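Local coordinates for protein heme oxygenase (mycobilin-producing) (Mycobacterium tuberculosis, PDB 6PLE) that degrades heme oxidatively to mycobilin with release of free iron, and is captured here holding biliverdin in its heme pocket, at residues V3-A8 with E58-F63. The protein carries 1 engineered substitution. Numbering follows the deposited sequence.
Sequences VVKINA and ESDEAF. With BLA (biliverdine IX alpha), chain C.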
loop_
_atom_site.group_PDB
_atom_site.type_symbol
_atom_site.label_atom_id
_atom_site.label_comp_id
_atom_site.label_asym_id
_atom_site.label_seq_id
_atom_site.Cartn_x
_atom_site.Cartn_y
_atom_site.Cartn_z
ATOM N N VAL A 3 -18.972 -7.958 -11.087
ATOM C CA VAL A 3 -17.545 -8.060 -11.314
ATOM C C VAL A 3 -16.975 -8.938 -10.223
ATOM O O VAL A 3 -17.631 -9.218 -9.221
ATOM C CB VAL A 3 -16.882 -6.676 -11.340
ATOM C CG1 VAL A 3 -17.700 -5.760 -12.228
ATOM C CG2 VAL A 3 -16.840 -6.092 -9.941
ATOM N N VAL A 4 -15.745 -9.393 -10.430
ATOM C CA VAL A 4 -15.043 -10.191 -9.430
ATOM C C VAL A 4 -13.633 -9.657 -9.327
ATOM O O VAL A 4 -12.986 -9.426 -10.350
ATOM C CB VAL A 4 -15.023 -11.694 -9.775
ATOM C CG1 VAL A 4 -13.959 -12.399 -8.972
ATOM C CG2 VAL A 4 -16.348 -12.306 -9.488
ATOM N N LYS A 5 -13.172 -9.444 -8.105
ATOM C CA LYS A 5 -11.813 -9.034 -7.807
ATOM C C LYS A 5 -11.149 -10.185 -7.088
ATOM O O LYS A 5 -11.607 -10.580 -6.015
ATOM C CB LYS A 5 -11.782 -7.805 -6.892
ATOM C CG LYS A 5 -11.695 -6.440 -7.548
ATOM C CD LYS A 5 -12.742 -6.224 -8.602
ATOM C CE LYS A 5 -12.625 -4.819 -9.134
ATOM N NZ LYS A 5 -12.740 -4.703 -10.615
ATOM N N ILE A 6 -10.038 -10.681 -7.624
ATOM C CA ILE A 6 -9.284 -11.730 -6.960
ATOM C C ILE A 6 -7.971 -11.145 -6.489
ATOM O O ILE A 6 -7.304 -10.425 -7.243
ATOM C CB ILE A 6 -9.065 -12.937 -7.878
ATOM C CG1 ILE A 6 -10.427 -13.591 -8.156
ATOM C CG2 ILE A 6 -8.072 -13.887 -7.228
ATOM C CD1 ILE A 6 -10.322 -14.957 -8.790
ATOM N N ASN A 7 -7.610 -11.438 -5.240
ATOM C CA ASN A 7 -6.386 -10.929 -4.628
ATOM C C ASN A 7 -5.504 -12.119 -4.271
ATOM O O ASN A 7 -5.804 -12.874 -3.342
ATOM C CB ASN A 7 -6.704 -10.053 -3.405
ATOM C CG ASN A 7 -5.458 -9.627 -2.630
ATOM O OD1 ASN A 7 -4.316 -9.856 -3.051
ATOM N ND2 ASN A 7 -5.680 -8.999 -1.477
ATOM N N ALA A 8 -4.417 -12.292 -5.008
ATOM C CA ALA A 8 -3.485 -13.373 -4.704
ATOM C C ALA A 8 -2.521 -12.886 -3.631
ATOM O O ALA A 8 -1.598 -12.126 -3.911
ATOM C CB ALA A 8 -2.764 -13.831 -5.965
ATOM N N GLU A 58 -21.460 -5.662 -7.428
ATOM C CA GLU A 58 -22.465 -5.334 -8.438
ATOM C C GLU A 58 -21.847 -4.627 -9.626
ATOM O O GLU A 58 -22.333 -4.745 -10.758
ATOM C CB GLU A 58 -23.542 -4.445 -7.833
ATOM C CG GLU A 58 -24.265 -5.064 -6.652
ATOM C CD GLU A 58 -25.758 -5.193 -6.885
ATOM O OE1 GLU A 58 -26.534 -4.784 -5.992
ATOM O OE2 GLU A 58 -26.148 -5.697 -7.962
ATOM N N SER A 59 -20.786 -3.872 -9.381
ATOM C CA SER A 59 -20.175 -3.020 -10.385
ATOM C C SER A 59 -18.748 -2.754 -9.934
ATOM O O SER A 59 -18.359 -3.115 -8.826
ATOM C CB SER A 59 -20.975 -1.721 -10.546
ATOM O OG SER A 59 -20.556 -0.771 -9.567
ATOM N N ASP A 60 -17.969 -2.114 -10.795
ATOM C CA ASP A 60 -16.635 -1.733 -10.352
ATOM C C ASP A 60 -16.685 -0.540 -9.418
ATOM O O ASP A 60 -15.886 -0.456 -8.485
ATOM C CB ASP A 60 -15.731 -1.425 -11.541
ATOM C CG ASP A 60 -14.272 -1.394 -11.149
ATOM O OD1 ASP A 60 -13.789 -2.398 -10.600
ATOM O OD2 ASP A 60 -13.605 -0.367 -11.363
ATOM N N GLU A 61 -17.634 0.367 -9.647
ATOM C CA GLU A 61 -17.844 1.489 -8.741
ATOM C C GLU A 61 -18.135 1.000 -7.328
ATOM O O GLU A 61 -17.690 1.614 -6.348
ATOM C CB GLU A 61 -18.972 2.370 -9.278
ATOM C CG GLU A 61 -18.720 2.880 -10.707
ATOM C CD GLU A 61 -19.484 2.102 -11.786
ATOM O OE1 GLU A 61 -20.685 2.389 -11.994
ATOM O OE2 GLU A 61 -18.881 1.218 -12.447
ATOM N N ALA A 62 -18.862 -0.117 -7.201
ATOM C CA ALA A 62 -18.990 -0.764 -5.901
ATOM C C ALA A 62 -17.623 -1.117 -5.334
ATOM O O ALA A 62 -17.328 -0.816 -4.170
ATOM C CB ALA A 62 -19.861 -2.009 -6.009
ATOM N N PHE A 63 -16.757 -1.738 -6.152
ATOM C CA PHE A 63 -15.424 -2.072 -5.662
ATOM C C PHE A 63 -14.653 -0.828 -5.252
ATOM O O PHE A 63 -14.031 -0.792 -4.180
ATOM C CB PHE A 63 -14.616 -2.823 -6.707
ATOM C CG PHE A 63 -13.174 -2.950 -6.329
ATOM C CD1 PHE A 63 -12.808 -3.696 -5.230
ATOM C CD2 PHE A 63 -12.200 -2.266 -7.013
ATOM C CE1 PHE A 63 -11.491 -3.793 -4.859
ATOM C CE2 PHE A 63 -10.895 -2.363 -6.642
ATOM C CZ PHE A 63 -10.538 -3.127 -5.567
HETATM C CHA BLA C . -5.822 -8.905 4.738
HETATM N NA BLA C . -8.152 -8.270 3.851
HETATM C C1A BLA C . -7.342 -8.708 4.830
HETATM C C2A BLA C . -8.076 -8.975 5.938
HETATM C C3A BLA C . -9.375 -8.691 5.634
HETATM C C4A BLA C . -9.414 -8.246 4.321
HETATM C CMA BLA C . -10.568 -8.854 6.568
HETATM C CAA BLA C . -7.419 -9.501 7.217
HETATM C CBA BLA C . -7.022 -8.343 8.151
HETATM C CGA BLA C . -5.531 -8.008 8.031
HETATM O O1A BLA C . -4.627 -8.871 8.176
HETATM O O2A BLA C . -5.197 -6.826 7.797
HETATM C CHB BLA C . -10.609 -7.796 3.437
HETATM N NB BLA C . -9.077 -8.159 1.402
HETATM C C1B BLA C . -10.405 -7.794 2.104
HETATM C C2B BLA C . -11.352 -7.455 0.994
HETATM C C3B BLA C . -10.683 -7.594 -0.258
HETATM C C4B BLA C . -9.263 -8.022 -0.096
HETATM C CMB BLA C . -12.821 -7.024 1.157
HETATM O OB BLA C . -8.449 -8.209 -0.928
HETATM C CAB BLA C . -11.303 -7.335 -1.621
HETATM C CBB BLA C . -11.569 -6.098 -1.990
HETATM N NC BLA C . -7.137 -5.683 0.841
HETATM C C1C BLA C . -8.136 -4.982 -0.104
HETATM C C2C BLA C . -7.408 -4.723 -1.380
HETATM C C3C BLA C . -6.068 -5.209 -1.285
HETATM C C4C BLA C . -5.818 -5.806 0.060
HETATM C CMC BLA C . -8.031 -4.037 -2.599
HETATM O OC BLA C . -9.260 -4.701 0.141
HETATM C CAC BLA C . -4.959 -5.162 -2.345
HETATM C CBC BLA C . -5.088 -5.747 -3.507
HETATM C CHD BLA C . -4.665 -6.357 0.420
HETATM N ND BLA C . -5.712 -7.542 2.563
HETATM C C1D BLA C . -4.567 -7.214 1.690
HETATM C C2D BLA C . -3.308 -7.795 2.246
HETATM C C3D BLA C . -3.690 -8.515 3.471
HETATM C C4D BLA C . -5.171 -8.375 3.697
HETATM C CMD BLA C . -1.893 -7.682 1.651
HETATM C CAD BLA C . -2.810 -9.266 4.457
HETATM C CBD BLA C . -2.703 -8.300 5.642
HETATM C CGD BLA C . -1.686 -8.796 6.657
HETATM O O1D BLA C . -0.502 -9.002 6.301
HETATM O O2D BLA C . -2.038 -8.988 7.849
#
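The backbones come closest where V3 of strand 3-9 faces S59, their CA atoms 5.8 Å apart, and have diverged to 8.1 Å by K5 and F63. V3 meets the start of helix 60-71 through both methyls: CG2 lies 3.5 Å from the carbonyl O of S59, and CG1 packs beside the backbone N of D60. S59 is the N-cap, its OG accepting from A62 N. K5 has the largest share of the contact. Its chain passes over one face of the F63 ring, CG making a CH-pi contact 3.8 Å from the ring centroid, 12° off the normal, and CE lying over the CD2 side, 3.3 Å from CD2. A bend at chi2 (52°) turns the rest of the chain back along the strand toward V3. NZ meets D60 OD1 nearly along its C-O axis in a 2.5 Å salt bridge, and forms a second one with E91. The F63 edge is met in its plane by the biliverdin vinyl carbon CBB, 3.7 Å from CE1, while N7 ND2 donates to biliverdin OB (2.9 Å, 166°); both residues belong to the biliverdin pocket. In this dimeric alpha-beta barrel protein, helix 60-71 packs across the antiparallel sheet, in which strand 3-9 runs between strands 51-57 and 89-93, and F63 also touches L89.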